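Local coordinates for extracellular solute-binding protein family 1 (Alicyclobacillus acidocaldarius subsp. acidocaldarius, PDB 4OVJ), which probably captures a solute outside the cell as the binding component of an ABC-type importer, at residues Met87-Ile92 against Asp370-Gln375; Thr70-Glu75 against Asp93-Glu98. All blocks are in the same frame, centred on the assembly; numbering follows the deposited sequence. Where two conformers were deposited one is given.

Contact 1 of 2, residues Met87-Ile92 against Asp370-Gln375; sequences MDYEYI and DPPPPQ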
loop_
_atom_site.group_PDB
_atom_site.type_symbol
_atom_site.label_atom_id
_atom_site.label_comp_id
_atom_site.label_asym_id
_atom_site.label_seq_id
_atom_site.Cartn_x
_atom_site.Cartn_y
_atom_site.Cartn_z
HETATM N N MSE A 87 1.639 -11.547 9.984
HETATM C CA MSE A 87 0.404 -11.954 9.326
HETATM C C MSE A 87 0.197 -11.097 8.109
HETATM O O MSE A 87 0.679 -9.968 8.038
HETATM C CB MSE A 87 -0.717 -11.833 10.352
HETATM C CG MSE A 87 -2.118 -12.224 9.883
HETATM SE SE MSE A 87 -2.242 -14.093 9.287
HETATM C CE MSE A 87 -1.215 -15.073 10.646
ATOM N N ASP A 88 -0.514 -11.653 7.137
ATOM C CA ASP A 88 -0.825 -10.961 5.903
ATOM C C ASP A 88 -2.337 -10.761 5.757
ATOM O O ASP A 88 -3.146 -11.574 6.222
ATOM C CB ASP A 88 -0.319 -11.725 4.694
ATOM C CG ASP A 88 -0.435 -10.902 3.405
ATOM O OD1 ASP A 88 0.368 -9.953 3.222
ATOM O OD2 ASP A 88 -1.334 -11.195 2.582
ATOM N N TYR A 89 -2.703 -9.677 5.086
ATOM C CA TYR A 89 -4.108 -9.342 4.831
ATOM C C TYR A 89 -4.887 -10.484 4.178
ATOM O O TYR A 89 -6.065 -10.688 4.487
ATOM C CB TYR A 89 -4.184 -8.072 3.974
ATOM C CG TYR A 89 -5.528 -7.381 3.952
ATOM C CD1 TYR A 89 -6.235 -7.128 5.126
ATOM C CD2 TYR A 89 -6.083 -6.956 2.751
ATOM C CE1 TYR A 89 -7.464 -6.488 5.103
ATOM C CE2 TYR A 89 -7.305 -6.311 2.711
ATOM C CZ TYR A 89 -8.001 -6.083 3.891
ATOM O OH TYR A 89 -9.220 -5.450 3.850
ATOM N N GLU A 90 -4.232 -11.230 3.294
ATOM C CA GLU A 90 -4.845 -12.376 2.606
ATOM C C GLU A 90 -5.319 -13.495 3.557
ATOM O O GLU A 90 -6.306 -14.194 3.268
ATOM C CB GLU A 90 -3.845 -12.961 1.590
ATOM C CG GLU A 90 -4.328 -14.232 0.894
ATOM C CD GLU A 90 -3.415 -14.716 -0.220
ATOM O OE1 GLU A 90 -2.299 -14.167 -0.393
ATOM O OE2 GLU A 90 -3.824 -15.667 -0.924
ATOM N N TYR A 91 -4.605 -13.682 4.660
ATOM C CA TYR A 91 -4.819 -14.828 5.537
ATOM C C TYR A 91 -5.411 -14.520 6.906
ATOM O O TYR A 91 -5.805 -15.436 7.642
ATOM C CB TYR A 91 -3.496 -15.551 5.728
ATOM C CG TYR A 91 -2.986 -16.231 4.472
ATOM C CD1 TYR A 91 -3.739 -17.202 3.829
ATOM C CD2 TYR A 91 -1.762 -15.898 3.934
ATOM C CE1 TYR A 91 -3.272 -17.822 2.681
ATOM C CE2 TYR A 91 -1.280 -16.516 2.800
ATOM C CZ TYR A 91 -2.033 -17.471 2.176
ATOM O OH TYR A 91 -1.538 -18.072 1.048
ATOM N N ILE A 92 -5.505 -13.247 7.258
ATOM C CA ILE A 92 -5.898 -12.892 8.612
ATOM C C ILE A 92 -7.326 -13.360 8.929
ATOM O O ILE A 92 -7.581 -13.824 10.039
ATOM C CB ILE A 92 -5.689 -11.384 8.903
ATOM C CG1 ILE A 92 -5.858 -11.108 10.401
ATOM C CG2 ILE A 92 -6.601 -10.519 8.045
ATOM C CD1 ILE A 92 -5.312 -9.762 10.822
ATOM N N ASP A 370 -10.446 -1.823 1.014
ATOM C CA ASP A 370 -11.471 -2.799 0.677
ATOM C C ASP A 370 -11.107 -4.162 1.253
ATOM O O ASP A 370 -9.931 -4.443 1.521
ATOM C CB ASP A 370 -11.560 -3.015 -0.835
ATOM C CG ASP A 370 -12.190 -1.844 -1.605
ATOM O OD1 ASP A 370 -12.565 -0.801 -1.025
ATOM O OD2 ASP A 370 -12.319 -2.008 -2.846
ATOM N N PRO A 371 -12.105 -5.037 1.409
ATOM C CA PRO A 371 -11.791 -6.404 1.829
ATOM C C PRO A 371 -10.809 -7.113 0.889
ATOM O O PRO A 371 -10.662 -6.712 -0.281
ATOM C CB PRO A 371 -13.153 -7.107 1.794
ATOM C CG PRO A 371 -14.155 -6.014 1.913
ATOM C CD PRO A 371 -13.556 -4.806 1.280
ATOM N N PRO A 372 -10.133 -8.168 1.383
ATOM C CA PRO A 372 -9.168 -8.869 0.538
ATOM C C PRO A 372 -9.845 -9.381 -0.735
ATOM O O PRO A 372 -11.024 -9.733 -0.697
ATOM C CB PRO A 372 -8.691 -10.030 1.429
ATOM C CG PRO A 372 -9.006 -9.599 2.821
ATOM C CD PRO A 372 -10.276 -8.812 2.701
ATOM N N PRO A 373 -9.124 -9.381 -1.864
ATOM C CA PRO A 373 -9.733 -9.779 -3.125
ATOM C C PRO A 373 -9.911 -11.281 -3.264
ATOM O O PRO A 373 -9.268 -12.044 -2.535
ATOM C CB PRO A 373 -8.721 -9.297 -4.169
ATOM C CG PRO A 373 -7.422 -9.331 -3.467
ATOM C CD PRO A 373 -7.734 -8.930 -2.046
ATOM N N PRO A 374 -10.767 -11.703 -4.211
ATOM C CA PRO A 374 -10.920 -13.128 -4.544
ATOM C C PRO A 374 -9.673 -13.705 -5.211
ATOM O O PRO A 374 -8.792 -12.959 -5.637
ATOM C CB PRO A 374 -12.101 -13.138 -5.506
ATOM C CG PRO A 374 -12.077 -11.788 -6.149
ATOM C CD PRO A 374 -11.542 -10.834 -5.120
ATOM N N GLN A 375 -9.636 -15.033 -5.310
ATOM C CA GLN A 375 -8.464 -15.778 -5.782
ATOM C C GLN A 375 -8.026 -15.427 -7.205
ATOM O O GLN A 375 -6.838 -15.491 -7.526
ATOM C CB GLN A 375 -8.740 -17.285 -5.692
ATOM C CG GLN A 375 -9.814 -17.783 -6.648
ATOM C CD GLN A 375 -10.019 -19.284 -6.571
ATOM O OE1 GLN A 375 -9.199 -20.008 -6.012
ATOM N NE2 GLN A 375 -11.121 -19.757 -7.134
#
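Y89 reaches over to the proline-rich segment 370-375 and makes nearly all of the contact, with its ring on P372 and its hydroxyl on the backbone of D370. CB points toward that segment, and CG stands anti to the backbone N (chi1 -163°), a setting that carries the ring out from its own loop. At CD2 the ring first meets CG of P372, 3.9 Å away, and CE2 comes nearer, 3.7 Å from the same proline CG. This carbon lies over one face of the ring, displaced toward the rim and 3.8 Å from the centroid, a CH-pi contact in which proline and tyrosine are set at about a right angle. Further out, CZ passes 3.7 Å from P372 CD. At the tip, OH donates to the carbonyl O of D370 across 2.6 Å, the acceptor lying at the ring's edge. The donor stands 40° above the carbonyl plane, with a C=O...donor angle of 122°. A phenylalanine here would probably leave the D370 carbonyl without its donor and the ring tied to segment 370-375 by packing alone. The carboxylate of D370 forms a salt bridge with R193. P371 to P373 have the extended backbone of a polyproline II segment, which presents the P372 ring to the tyrosine. Within segment 87-92, D88 OD2 accepts from E90 N at 3.0 Å, an Asx turn that spans Y89. This surface contact ties the loop between strand 84-87 and helix 92-98 to that between helices 350-365 and 377-392, probably linking the two lobes of a periplasmic-binding-protein-like fold; Y89 also touches F297 on strand 293-300, and D88 leans on helix 65-77.

Contact 2 of 2, residues Thr70-Glu75 against Asp93-Glu98; sequences TKLSTE and DAYAKE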
loop_
_atom_site.group_PDB
_atom_site.type_symbol
_atom_site.label_atom_id
_atom_site.label_comp_id
_atom_site.label_asym_id
_atom_site.label_seq_id
_atom_site.Cartn_x
_atom_site.Cartn_y
_atom_site.Cartn_z
ATOM N N THR A 70 2.827 -21.766 4.278
ATOM C CA THR A 70 2.614 -23.195 4.124
ATOM C C THR A 70 2.971 -23.932 5.424
ATOM O O THR A 70 2.190 -24.755 5.924
ATOM C CB THR A 70 3.403 -23.713 2.922
ATOM O OG1 THR A 70 2.929 -23.049 1.739
ATOM C CG2 THR A 70 3.227 -25.214 2.766
ATOM N N LYS A 71 4.134 -23.619 5.984
ATOM C CA LYS A 71 4.557 -24.236 7.241
ATOM C C LYS A 71 3.694 -23.777 8.406
ATOM O O LYS A 71 3.318 -24.579 9.245
ATOM C CB LYS A 71 6.024 -23.924 7.539
ATOM C CG LYS A 71 6.989 -24.563 6.561
ATOM C CD LYS A 71 8.378 -24.772 7.148
ATOM C CE LYS A 71 9.387 -25.144 6.069
ATOM N NZ LYS A 71 9.550 -24.117 5.012
ATOM N N LEU A 72 3.377 -22.484 8.454
ATOM C CA LEU A 72 2.609 -21.933 9.577
ATOM C C LEU A 72 1.255 -22.625 9.697
ATOM O O LEU A 72 0.825 -22.954 10.795
ATOM C CB LEU A 72 2.391 -20.441 9.431
ATOM C CG LEU A 72 1.744 -19.709 10.620
ATOM C CD1 LEU A 72 2.685 -19.713 11.817
ATOM C CD2 LEU A 72 1.408 -18.289 10.193
ATOM N N SER A 73 0.603 -22.873 8.565
ATOM C CA SER A 73 -0.702 -23.539 8.595
ATOM C C SER A 73 -0.624 -24.885 9.315
ATOM O O SER A 73 -1.461 -25.197 10.168
ATOM C CB SER A 73 -1.240 -23.743 7.187
ATOM O OG SER A 73 -2.467 -24.425 7.246
ATOM N N THR A 74 0.382 -25.681 8.974
ATOM C CA THR A 74 0.535 -26.999 9.592
ATOM C C THR A 74 0.966 -26.915 11.062
ATOM O O THR A 74 0.491 -27.696 11.891
ATOM C CB THR A 74 1.507 -27.876 8.786
ATOM O OG1 THR A 74 0.945 -28.121 7.494
ATOM C CG2 THR A 74 1.729 -29.204 9.480
ATOM N N GLU A 75 1.842 -25.965 11.391
ATOM C CA GLU A 75 2.318 -25.789 12.773
ATOM C C GLU A 75 1.191 -25.301 13.698
ATOM O O GLU A 75 1.018 -25.801 14.811
ATOM C CB GLU A 75 3.514 -24.827 12.841
ATOM C CG GLU A 75 4.814 -25.351 12.219
ATOM C CD GLU A 75 5.432 -26.552 12.947
ATOM O OE1 GLU A 75 5.475 -26.573 14.200
ATOM O OE2 GLU A 75 5.904 -27.480 12.254
ATOM N N ASP A 93 -8.238 -13.281 7.954
ATOM C CA ASP A 93 -9.617 -13.713 8.190
ATOM C C ASP A 93 -9.647 -15.179 8.594
ATOM O O ASP A 93 -10.333 -15.552 9.557
ATOM C CB ASP A 93 -10.494 -13.508 6.949
ATOM C CG ASP A 93 -11.918 -14.020 7.147
ATOM O OD1 ASP A 93 -12.717 -13.314 7.797
ATOM O OD2 ASP A 93 -12.242 -15.126 6.639
ATOM N N ALA A 94 -8.916 -16.004 7.851
ATOM C CA ALA A 94 -8.918 -17.449 8.091
ATOM C C ALA A 94 -8.404 -17.774 9.494
ATOM O O ALA A 94 -9.056 -18.502 10.252
ATOM C CB ALA A 94 -8.097 -18.164 7.034
ATOM N N TYR A 95 -7.248 -17.206 9.850
ATOM C CA TYR A 95 -6.658 -17.451 11.170
ATOM C C TYR A 95 -7.557 -16.934 12.303
ATOM O O TYR A 95 -7.724 -17.600 13.325
ATOM C CB TYR A 95 -5.252 -16.847 11.252
ATOM C CG TYR A 95 -4.211 -17.729 10.597
ATOM C CD1 TYR A 95 -3.934 -17.628 9.246
ATOM C CD2 TYR A 95 -3.531 -18.691 11.325
ATOM C CE1 TYR A 95 -2.983 -18.443 8.639
ATOM C CE2 TYR A 95 -2.591 -19.513 10.725
ATOM C CZ TYR A 95 -2.325 -19.389 9.382
ATOM O OH TYR A 95 -1.403 -20.214 8.779
ATOM N N ALA A 96 -8.148 -15.761 12.101
ATOM C CA ALA A 96 -9.008 -15.131 13.100
ATOM C C ALA A 96 -10.268 -15.949 13.334
ATOM O O ALA A 96 -10.645 -16.182 14.471
ATOM C CB ALA A 96 -9.385 -13.720 12.674
ATOM N N LYS A 97 -10.904 -16.380 12.250
ATOM C CA LYS A 97 -12.171 -17.104 12.358
ATOM C C LYS A 97 -12.007 -18.479 12.978
ATOM O O LYS A 97 -12.929 -18.979 13.642
ATOM C CB LYS A 97 -12.848 -17.180 10.988
ATOM C CG LYS A 97 -13.374 -15.804 10.616
ATOM C CD LYS A 97 -14.310 -15.795 9.429
ATOM C CE LYS A 97 -15.119 -14.502 9.452
ATOM N NZ LYS A 97 -15.462 -14.018 8.095
ATOM N N GLU A 98 -10.832 -19.076 12.791
ATOM C CA GLU A 98 -10.525 -20.363 13.408
ATOM C C GLU A 98 -10.252 -20.214 14.893
ATOM O O GLU A 98 -10.227 -21.197 15.609
ATOM C CB GLU A 98 -9.291 -20.995 12.775
ATOM C CG GLU A 98 -9.508 -21.676 11.441
ATOM C CD GLU A 98 -8.261 -22.405 10.984
ATOM O OE1 GLU A 98 -7.417 -22.744 11.853
ATOM O OE2 GLU A 98 -8.117 -22.634 9.764
#
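The phenolic oxygen of Y95 comes up against L72 and S73, which approach it with backbone and aliphatic atoms. Y95 OH comes 3.3 Å from S73 N, but the angle is too poor for a hydrogen bond, and S73 CA stands beside it at 3.4 Å. L72 adds to this: its CG is 3.7 Å from Y95 OH, while CD2 packs 4.0 Å from Y95 CZ, meeting the ring obliquely. With CG placed beside the backbone N and anti to the carbonyl carbon (chi1 -80°), the Y95 ring extends from its helix and reaches the neighbouring one. S73 contributes CB at 3.9 Å from Y95 OH, at the exposed margin of the contact. From segment 70-75 the hydroxyl thus receives close packing but no hydrogen bond. Away from the tyrosine's tip, K97 NZ pairs with D93 OD1 at 2.8 Å, a salt bridge one turn along the helix that uses the syn lone pair of the carboxylate. The two helices are not tightly apposed here: S73 CA and Y95 CA, the nearest pair, are 8.9 Å apart, and the tyrosine bridges that distance. This is plain helix-helix packing within one lobe. Both helices reach strand 84-87, L72 touching M85 and Y95 touching M87, while D93, A96 and K97 of helix 92-98 touch strand 124-125.

How the contacts relate
Contact 2 is buried and joins two helices, 65-77 and 92-98, that lie close in sequence, whereas contact 1 is a surface meeting of two loops far apart along the chain. Each rests on a tyrosine, used differently: in contact 1 the hydroxyl donates a hydrogen bond and the ring face takes a proline, while in contact 2 the hydroxyl packs against L72 and S73 without a hydrogen bond between the segments. M87, a selenomethionine at the end of strand 84-87, links them: its SE lies 3.9 Å from Y95 CD1 and its CE 4.2 Å from L72 CD2. The segment 87-92 therefore leads from the packed helices of contact 2 to the outer tie of contact 1.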